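Local coordinates for 7,8-dihydro-6-hydroxymethylpterin pyrophosphokinase-dihydropteroate synthase (PDB 6JWS), which probably catalyses two consecutive steps of folate biosynthesis, pyrophosphorylation of 6-hydroxymethyl-7,8-dihydropterin and condensation of the resulting diphosphate with 4-aminobenzoate to 7,8-dihydropteroate, at residues S122-C136 / F213-K225. The protein carries 1 engineered substitution. Numbering follows the deposited sequence.
Sequences SILKEVNVENYLLEC and FFNDFTIFMKNIK
Glu135 and Phe220 form a CH-pi contact where helix 129-148 packs on strand 219-221, which is paired antiparallel with strand 316-318 in a two-stranded sheet of the HPPK domain. Glu135 CB lies 3.4 Å from the Phe220 ring centroid, 4° off the ring normal. Beyond it the Glu135 chain bends (chi2 -80°), which carries OE2 to a salt bridge with Lys222 NZ at 3.2 Å, whose hydrogen bond is weak. Cys136 SG approaches the same ring obliquely.

The loop ahead of the helix runs beside residues 217-220. Val127 N donates to Thr218 O at 3.0 Å, tilted out of the carbonyl plane. Thr218 N gives Glu126 OE2 a straighter bond of 2.8 Å (162°); OE2 accepts it on its anti lone pair. A water bridges Lys125 O to Phe220 N. Farther along, Ser122 CB sits over the centre of the Phe217 ring, 3.5 Å from its centroid.

In the second shell, Phe220, about 7 Å from bound ATP by its side chain, meets the pocket residues Ser317 and Phe315. Tyr132 and Cys136 also touch Ser317, placing the packing just behind the nucleotide pocket. Tyr132 OH bonds to Pro319 O. Asn128 N-caps the helix: its OD1 accepts from both Asn131 N, at 2.8 Å, and Asn131 ND2.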
ATOM      1  N   SER B 122     -17.065   5.046  53.600  1.00 45.59           N
ATOM      2  CA  SER B 122     -15.952   4.121  53.753  1.00 44.51           C
ATOM      3  C   SER B 122     -15.872   3.639  55.200  1.00 47.34           C
ATOM      4  O   SER B 122     -15.991   4.440  56.126  1.00 46.97           O
ATOM      5  CB  SER B 122     -14.661   4.762  53.325  1.00 40.51           C
ATOM      6  OG  SER B 122     -13.580   3.842  53.447  1.00 42.35           O
ATOM      7  N   ILE B 123     -15.669   2.330  55.395  1.00 46.88           N
ATOM      8  CA  ILE B 123     -15.473   1.859  56.754  1.00 50.73           C
ATOM      9  C   ILE B 123     -14.051   2.200  57.188  1.00 52.60           C
ATOM     10  O   ILE B 123     -13.843   2.546  58.345  1.00 59.63           O
ATOM     11  CB  ILE B 123     -15.842   0.376  56.977  1.00 53.36           C
ATOM     12  CG1 ILE B 123     -14.713  -0.572  56.578  1.00 56.91           C
ATOM     13  CG2 ILE B 123     -17.165   0.009  56.314  1.00 53.28           C
ATOM     14  CD1 ILE B 123     -14.542  -1.733  57.523  1.00 62.95           C
ATOM     15  N   LEU B 124     -13.084   2.125  56.262  1.00 48.49           N
ATOM     16  CA  LEU B 124     -11.738   2.589  56.566  1.00 48.22           C
ATOM     17  C   LEU B 124     -11.744   4.115  56.611  1.00 49.55           C
ATOM     18  O   LEU B 124     -12.638   4.756  56.059  1.00 47.07           O
ATOM     19  CB  LEU B 124     -10.744   2.068  55.526  1.00 47.89           C
ATOM     20  CG  LEU B 124     -10.447   0.568  55.570  1.00 49.35           C
ATOM     21  CD1 LEU B 124      -9.278   0.220  54.658  1.00 45.35           C
ATOM     22  CD2 LEU B 124     -10.161   0.104  56.990  1.00 48.13           C
ATOM     23  N   LYS B 125     -10.750   4.686  57.296  1.00 51.23           N
ATOM     24  CA  LYS B 125     -10.681   6.131  57.454  1.00 56.44           C
ATOM     25  C   LYS B 125     -10.154   6.748  56.161  1.00 51.64           C
ATOM     26  O   LYS B 125      -9.165   6.272  55.608  1.00 45.98           O
ATOM     27  CB  LYS B 125      -9.804   6.496  58.659  1.00 65.32           C
ATOM     28  CG  LYS B 125     -10.529   6.612  59.996  1.00 76.59           C
ATOM     29  CD  LYS B 125      -9.637   6.426  61.223  1.00 86.29           C
ATOM     30  CE  LYS B 125      -8.343   7.219  61.215  1.00 90.86           C
ATOM     31  NZ  LYS B 125      -8.562   8.675  61.022  1.00 92.06           N
ATOM     32  N   GLU B 126     -10.821   7.815  55.704  1.00 49.25           N
ATOM     33  CA  GLU B 126     -10.430   8.524  54.493  1.00 49.06           C
ATOM     34  C   GLU B 126      -9.538   9.723  54.816  1.00 48.93           C
ATOM     35  O   GLU B 126      -9.651  10.321  55.884  1.00 51.92           O
ATOM     36  CB  GLU B 126     -11.672   8.991  53.730  1.00 50.10           C
ATOM     37  CG  GLU B 126     -12.404   7.866  53.009  1.00 49.11           C
ATOM     38  CD  GLU B 126     -13.460   8.333  52.022  1.00 50.74           C
ATOM     39  OE1 GLU B 126     -14.520   8.826  52.473  1.00 53.08           O
ATOM     40  OE2 GLU B 126     -13.213   8.226  50.801  1.00 48.69           O
ATOM     41  N   VAL B 127      -8.655  10.060  53.867  1.00 45.61           N
ATOM     42  CA  VAL B 127      -7.881  11.296  53.862  1.00 45.72           C
ATOM     43  C   VAL B 127      -8.539  12.280  52.889  1.00 46.83           C
ATOM     44  O   VAL B 127      -9.362  11.888  52.063  1.00 48.89           O
ATOM     45  CB  VAL B 127      -6.382  11.050  53.553  1.00 46.70           C
ATOM     46  CG1 VAL B 127      -5.659  10.371  54.710  1.00 43.01           C
ATOM     47  CG2 VAL B 127      -6.151  10.259  52.266  1.00 45.75           C
ATOM     48  N   ASN B 128      -8.207  13.571  53.019  1.00 46.98           N
ATOM     49  CA  ASN B 128      -8.679  14.589  52.090  1.00 46.32           C
ATOM     50  C   ASN B 128      -7.785  14.583  50.850  1.00 41.58           C
ATOM     51  O   ASN B 128      -6.720  13.965  50.847  1.00 38.62           O
ATOM     52  CB  ASN B 128      -8.757  15.981  52.734  1.00 51.12           C
ATOM     53  CG  ASN B 128      -7.459  16.426  53.384  1.00 55.08           C
ATOM     54  OD1 ASN B 128      -6.408  16.501  52.742  1.00 48.39           O
ATOM     55  ND2 ASN B 128      -7.521  16.730  54.671  1.00 63.05           N
ATOM     56  N   VAL B 129      -8.216  15.316  49.817  1.00 42.48           N
ATOM     57  CA  VAL B 129      -7.522  15.343  48.540  1.00 46.73           C
ATOM     58  C   VAL B 129      -6.074  15.804  48.722  1.00 48.63           C
ATOM     59  O   VAL B 129      -5.155  15.084  48.330  1.00 51.19           O
ATOM     60  CB  VAL B 129      -8.267  16.180  47.482  1.00 49.20           C
ATOM     61  CG1 VAL B 129      -7.547  16.135  46.140  1.00 51.03           C
ATOM     62  CG2 VAL B 129      -9.715  15.735  47.318  1.00 51.68           C
ATOM     63  N   GLU B 130      -5.876  16.993  49.318  1.00 46.80           N
ATOM     64  CA  GLU B 130      -4.543  17.573  49.432  1.00 47.42           C
ATOM     65  C   GLU B 130      -3.582  16.635  50.165  1.00 42.55           C
ATOM     66  O   GLU B 130      -2.454  16.441  49.711  1.00 38.24           O
ATOM     67  CB  GLU B 130      -4.557  18.999  49.998  1.00 53.63           C
ATOM     68  CG  GLU B 130      -3.189  19.691  49.966  1.00 62.38           C
ATOM     69  CD  GLU B 130      -2.416  19.826  48.648  1.00 72.50           C
ATOM     70  OE1 GLU B 130      -2.575  18.964  47.743  1.00 70.19           O
ATOM     71  OE2 GLU B 130      -1.624  20.796  48.528  1.00 72.76           O
ATOM     72  N   ASN B 131      -4.037  16.043  51.280  1.00 42.06           N
ATOM     73  CA  ASN B 131      -3.201  15.141  52.060  1.00 44.43           C
ATOM     74  C   ASN B 131      -2.847  13.906  51.233  1.00 42.50           C
ATOM     75  O   ASN B 131      -1.714  13.423  51.289  1.00 41.15           O
ATOM     76  CB  ASN B 131      -3.835  14.760  53.401  1.00 51.39           C
ATOM     77  CG  ASN B 131      -3.503  15.725  54.524  1.00 56.34           C
ATOM     78  OD1 ASN B 131      -2.578  15.481  55.294  1.00 62.27           O
ATOM     79  ND2 ASN B 131      -4.241  16.819  54.624  1.00 53.69           N
ATOM     80  N   TYR B 132      -3.829  13.419  50.458  1.00 40.64           N
ATOM     81  CA  TYR B 132      -3.630  12.285  49.569  1.00 37.71           C
ATOM     82  C   TYR B 132      -2.504  12.580  48.578  1.00 35.02           C
ATOM     83  O   TYR B 132      -1.567  11.789  48.449  1.00 32.43           O
ATOM     84  CB  TYR B 132      -4.935  11.898  48.866  1.00 39.41           C
ATOM     85  CG  TYR B 132      -4.730  10.891  47.764  1.00 41.03           C
ATOM     86  CD1 TYR B 132      -4.613   9.538  48.050  1.00 39.95           C
ATOM     87  CD2 TYR B 132      -4.603  11.298  46.441  1.00 40.37           C
ATOM     88  CE1 TYR B 132      -4.386   8.613  47.043  1.00 42.52           C
ATOM     89  CE2 TYR B 132      -4.375  10.386  45.424  1.00 39.01           C
ATOM     90  CZ  TYR B 132      -4.277   9.039  45.727  1.00 41.07           C
ATOM     91  OH  TYR B 132      -4.053   8.135  44.735  1.00 38.29           O
ATOM     92  N   LEU B 133      -2.587  13.732  47.901  1.00 35.87           N
ATOM     93  CA  LEU B 133      -1.653  14.062  46.830  1.00 39.46           C
ATOM     94  C   LEU B 133      -0.228  14.199  47.366  1.00 40.76           C
ATOM     95  O   LEU B 133       0.716  13.762  46.703  1.00 41.78           O
ATOM     96  CB  LEU B 133      -2.112  15.323  46.092  1.00 41.26           C
ATOM     97  CG  LEU B 133      -3.432  15.181  45.331  1.00 43.43           C
ATOM     98  CD1 LEU B 133      -4.026  16.543  45.006  1.00 42.83           C
ATOM     99  CD2 LEU B 133      -3.250  14.351  44.061  1.00 42.99           C
ATOM    100  N   LEU B 134      -0.087  14.746  48.586  1.00 41.24           N
ATOM    101  CA  LEU B 134       1.221  14.885  49.224  1.00 38.01           C
ATOM    102  C   LEU B 134       1.804  13.513  49.569  1.00 35.76           C
ATOM    103  O   LEU B 134       2.979  13.256  49.302  1.00 34.33           O
ATOM    104  CB  LEU B 134       1.115  15.800  50.452  1.00 39.46           C
ATOM    105  CG  LEU B 134       0.712  17.252  50.163  1.00 42.04           C
ATOM    106  CD1 LEU B 134       0.180  17.940  51.414  1.00 40.99           C
ATOM    107  CD2 LEU B 134       1.862  18.051  49.543  1.00 40.81           C
ATOM    108  N   GLU B 135       0.980  12.616  50.126  1.00 35.63           N
ATOM    109  CA  GLU B 135       1.469  11.292  50.495  1.00 37.69           C
ATOM    110  C   GLU B 135       1.918  10.518  49.249  1.00 38.05           C
ATOM    111  O   GLU B 135       2.992   9.911  49.247  1.00 36.06           O
ATOM    112  CB  GLU B 135       0.435  10.506  51.307  1.00 40.72           C
ATOM    113  CG  GLU B 135      -0.033  11.203  52.571  1.00 41.18           C
ATOM    114  CD  GLU B 135       0.882  11.126  53.785  1.00 44.62           C
ATOM    115  OE1 GLU B 135       1.967  10.517  53.686  1.00 45.31           O
ATOM    116  OE2 GLU B 135       0.494  11.667  54.843  1.00 48.75           O
ATOM    117  N   CYS B 136       1.118  10.570  48.171  1.00 37.07           N
ATOM    118  CA  CYS B 136       1.477   9.887  46.932  1.00 36.21           C
ATOM    119  C   CYS B 136       2.758  10.492  46.351  1.00 33.73           C
ATOM    120  O   CYS B 136       3.663   9.763  45.922  1.00 28.49           O
ATOM    121  CB  CYS B 136       0.338   9.880  45.907  1.00 36.23           C
ATOM    122  SG  CYS B 136      -1.189   9.078  46.483  1.00 36.52           S
ATOM    123  N   PHE B 213      -8.645   1.394  42.243  1.00 24.22           N
ATOM    124  CA  PHE B 213      -9.760   2.148  42.769  1.00 23.78           C
ATOM    125  C   PHE B 213     -10.613   1.206  43.600  1.00 25.18           C
ATOM    126  O   PHE B 213     -10.605  -0.002  43.384  1.00 24.95           O
ATOM    127  CB  PHE B 213     -10.613   2.732  41.642  1.00 23.76           C
ATOM    128  CG  PHE B 213      -9.955   3.801  40.808  1.00 26.20           C
ATOM    129  CD1 PHE B 213      -9.709   5.063  41.332  1.00 25.91           C
ATOM    130  CD2 PHE B 213      -9.605   3.552  39.482  1.00 24.77           C
ATOM    131  CE1 PHE B 213      -9.119   6.054  40.551  1.00 25.85           C
ATOM    132  CE2 PHE B 213      -9.020   4.542  38.705  1.00 25.46           C
ATOM    133  CZ  PHE B 213      -8.774   5.793  39.240  1.00 26.58           C
ATOM    134  N   PHE B 214     -11.345   1.786  44.546  1.00 25.63           N
ATOM    135  CA  PHE B 214     -12.305   1.045  45.348  1.00 27.14           C
ATOM    136  C   PHE B 214     -13.425   2.014  45.702  1.00 27.64           C
ATOM    137  O   PHE B 214     -13.243   2.922  46.514  1.00 28.71           O
ATOM    138  CB  PHE B 214     -11.621   0.447  46.582  1.00 27.14           C
ATOM    139  CG  PHE B 214     -12.411  -0.632  47.279  1.00 27.15           C
ATOM    140  CD1 PHE B 214     -13.627  -0.351  47.883  1.00 25.16           C
ATOM    141  CD2 PHE B 214     -11.923  -1.926  47.347  1.00 25.92           C
ATOM    142  CE1 PHE B 214     -14.350  -1.351  48.515  1.00 24.23           C
ATOM    143  CE2 PHE B 214     -12.644  -2.921  47.987  1.00 26.06           C
ATOM    144  CZ  PHE B 214     -13.852  -2.628  48.575  1.00 24.80           C
ATOM    145  N   ASN B 215     -14.566   1.840  45.042  1.00 28.33           N
ATOM    146  CA  ASN B 215     -15.622   2.826  45.122  1.00 30.52           C
ATOM    147  C   ASN B 215     -14.996   4.195  44.873  1.00 32.47           C
ATOM    148  O   ASN B 215     -14.016   4.297  44.125  1.00 30.06           O
ATOM    149  CB  ASN B 215     -16.439   2.659  46.408  1.00 32.57           C
ATOM    150  CG  ASN B 215     -17.152   1.319  46.452  1.00 36.17           C
ATOM    151  OD1 ASN B 215     -17.418   0.711  45.410  1.00 34.89           O
ATOM    152  ND2 ASN B 215     -17.446   0.836  47.652  1.00 35.66           N
ATOM    153  N   ASP B 216     -15.558   5.223  45.526  1.00 31.92           N
ATOM    154  CA  ASP B 216     -15.092   6.593  45.381  1.00 32.17           C
ATOM    155  C   ASP B 216     -14.174   6.970  46.546  1.00 31.31           C
ATOM    156  O   ASP B 216     -13.978   8.150  46.812  1.00 32.46           O
ATOM    157  CB  ASP B 216     -16.282   7.549  45.307  1.00 33.21           C
ATOM    158  CG  ASP B 216     -17.138   7.507  46.566  1.00 36.36           C
ATOM    159  OD1 ASP B 216     -16.858   6.665  47.451  1.00 36.73           O
ATOM    160  OD2 ASP B 216     -18.067   8.324  46.663  1.00 39.27           O
ATOM    161  N   PHE B 217     -13.604   5.970  47.228  1.00 30.96           N
ATOM    162  CA  PHE B 217     -12.833   6.215  48.441  1.00 31.40           C
ATOM    163  C   PHE B 217     -11.507   6.906  48.118  1.00 35.66           C
ATOM    164  O   PHE B 217     -10.888   6.645  47.083  1.00 35.98           O
ATOM    165  CB  PHE B 217     -12.519   4.912  49.190  1.00 28.02           C
ATOM    166  CG  PHE B 217     -13.703   4.115  49.685  1.00 26.01           C
ATOM    167  CD1 PHE B 217     -14.980   4.654  49.703  1.00 25.82           C
ATOM    168  CD2 PHE B 217     -13.527   2.827  50.165  1.00 26.25           C
ATOM    169  CE1 PHE B 217     -16.065   3.906  50.136  1.00 27.18           C
ATOM    170  CE2 PHE B 217     -14.612   2.079  50.604  1.00 27.60           C
ATOM    171  CZ  PHE B 217     -15.877   2.622  50.590  1.00 26.90           C
ATOM    172  N   THR B 218     -11.068   7.755  49.053  1.00 37.36           N
ATOM    173  CA  THR B 218      -9.739   8.341  49.052  1.00 36.41           C
ATOM    174  C   THR B 218      -9.065   7.975  50.371  1.00 39.40           C
ATOM    175  O   THR B 218      -9.421   8.514  51.417  1.00 41.27           O
ATOM    176  CB  THR B 218      -9.828   9.868  48.938  1.00 36.03           C
ATOM    177  OG1 THR B 218     -10.688  10.239  47.863  1.00 32.10           O
ATOM    178  CG2 THR B 218      -8.475  10.525  48.772  1.00 39.34           C
ATOM    179  N   ILE B 219      -8.083   7.071  50.305  1.00 37.77           N
ATOM    180  CA  ILE B 219      -7.467   6.484  51.484  1.00 37.72           C
ATOM    181  C   ILE B 219      -5.948   6.546  51.340  1.00 40.88           C
ATOM    182  O   ILE B 219      -5.423   6.300  50.255  1.00 40.55           O
ATOM    183  CB  ILE B 219      -7.947   5.026  51.643  1.00 36.15           C
ATOM    184  CG1 ILE B 219      -9.401   4.971  52.113  1.00 36.15           C
ATOM    185  CG2 ILE B 219      -7.016   4.219  52.540  1.00 32.81           C
ATOM    186  CD1 ILE B 219     -10.145   3.753  51.635  1.00 37.98           C
ATOM    187  N   PHE B 220      -5.258   6.882  52.446  1.00 41.21           N
ATOM    188  CA  PHE B 220      -3.826   6.660  52.587  1.00 41.36           C
ATOM    189  C   PHE B 220      -3.530   6.269  54.034  1.00 45.06           C
ATOM    190  O   PHE B 220      -3.652   7.093  54.935  1.00 45.64           O
ATOM    191  CB  PHE B 220      -3.004   7.871  52.118  1.00 38.26           C
ATOM    192  CG  PHE B 220      -1.579   7.544  51.727  1.00 35.95           C
ATOM    193  CD1 PHE B 220      -0.586   7.400  52.686  1.00 34.44           C
ATOM    194  CD2 PHE B 220      -1.231   7.351  50.393  1.00 34.35           C
ATOM    195  CE1 PHE B 220       0.717   7.075  52.320  1.00 36.12           C
ATOM    196  CE2 PHE B 220       0.067   7.026  50.027  1.00 32.90           C
ATOM    197  CZ  PHE B 220       1.044   6.890  50.990  1.00 35.08           C
ATOM    198  N   MET B 221      -3.148   5.003  54.241  1.00 45.56           N
ATOM    199  CA  MET B 221      -2.902   4.473  55.573  1.00 49.02           C
ATOM    200  C   MET B 221      -1.415   4.162  55.695  1.00 52.54           C
ATOM    201  O   MET B 221      -0.928   3.252  55.027  1.00 51.24           O
ATOM    202  CB  MET B 221      -3.719   3.198  55.813  1.00 48.87           C
ATOM    203  CG  MET B 221      -5.187   3.465  56.112  1.00 50.74           C
ATOM    204  SD  MET B 221      -6.194   1.957  56.355  1.00 61.50           S
ATOM    205  CE  MET B 221      -5.245   1.081  57.600  1.00 54.59           C
ATOM    206  N   LYS B 222      -0.723   4.911  56.567  1.00 57.63           N
ATOM    207  CA  LYS B 222       0.714   5.127  56.459  1.00 59.80           C
ATOM    208  C   LYS B 222       1.522   3.961  57.024  1.00 61.65           C
ATOM    209  O   LYS B 222       2.582   3.636  56.487  1.00 65.80           O
ATOM    210  CB  LYS B 222       1.127   6.465  57.080  1.00 64.25           C
ATOM    211  CG  LYS B 222       1.110   7.656  56.128  1.00 64.63           C
ATOM    212  CD  LYS B 222       1.470   8.977  56.782  1.00 67.07           C
ATOM    213  CE  LYS B 222       0.363   9.520  57.665  1.00 72.02           C
ATOM    214  NZ  LYS B 222       0.567  10.952  57.989  1.00 70.97           N
ATOM    215  N   ASN B 223       1.049   3.355  58.116  1.00 58.92           N
ATOM    216  CA  ASN B 223       1.787   2.242  58.693  1.00 64.36           C
ATOM    217  C   ASN B 223       0.831   1.150  59.157  1.00 68.81           C
ATOM    218  O   ASN B 223      -0.101   1.401  59.921  1.00 72.35           O
ATOM    219  CB  ASN B 223       2.816   2.665  59.747  1.00 68.68           C
ATOM    220  CG  ASN B 223       4.246   2.482  59.272  1.00 72.82           C
ATOM    221  OD1 ASN B 223       5.189   2.743  60.013  1.00 68.99           O
ATOM    222  ND2 ASN B 223       4.421   2.027  58.039  1.00 74.60           N
ATOM    223  N   ILE B 224       1.105  -0.063  58.666  1.00 68.05           N
ATOM    224  CA  ILE B 224       0.217  -1.202  58.793  1.00 65.85           C
ATOM    225  C   ILE B 224       1.057  -2.415  59.181  1.00 67.69           C
ATOM    226  O   ILE B 224       1.950  -2.837  58.438  1.00 63.07           O
ATOM    227  CB  ILE B 224      -0.606  -1.422  57.501  1.00 64.72           C
ATOM    228  CG1 ILE B 224      -1.518  -0.228  57.194  1.00 64.11           C
ATOM    229  CG2 ILE B 224      -1.395  -2.726  57.569  1.00 63.01           C
ATOM    230  CD1 ILE B 224      -2.225  -0.296  55.852  1.00 65.54           C
ATOM    231  N   LYS B 225       0.762  -2.930  60.380  1.00 71.34           N
ATOM    232  CA  LYS B 225       1.328  -4.164  60.896  1.00 77.23           C
ATOM    233  C   LYS B 225       0.165  -5.042  61.348  1.00 78.31           C
ATOM    234  O   LYS B 225      -0.388  -4.848  62.429  1.00 84.15           O
ATOM    235  CB  LYS B 225       2.321  -3.861  62.026  1.00 83.93           C
ATOM    236  CG  LYS B 225       2.865  -5.068  62.786  1.00 91.69           C
ATOM    237  CD  LYS B 225       4.145  -5.660  62.216  1.00 92.48           C
ATOM    238  CE  LYS B 225       4.747  -6.726  63.109  1.00 89.50           C
ATOM    239  NZ  LYS B 225       6.184  -6.941  62.822  1.00 89.69           N
TER
HETATM  240  O   HOH W   1      -7.107   7.691  55.004  1.00 45.17           O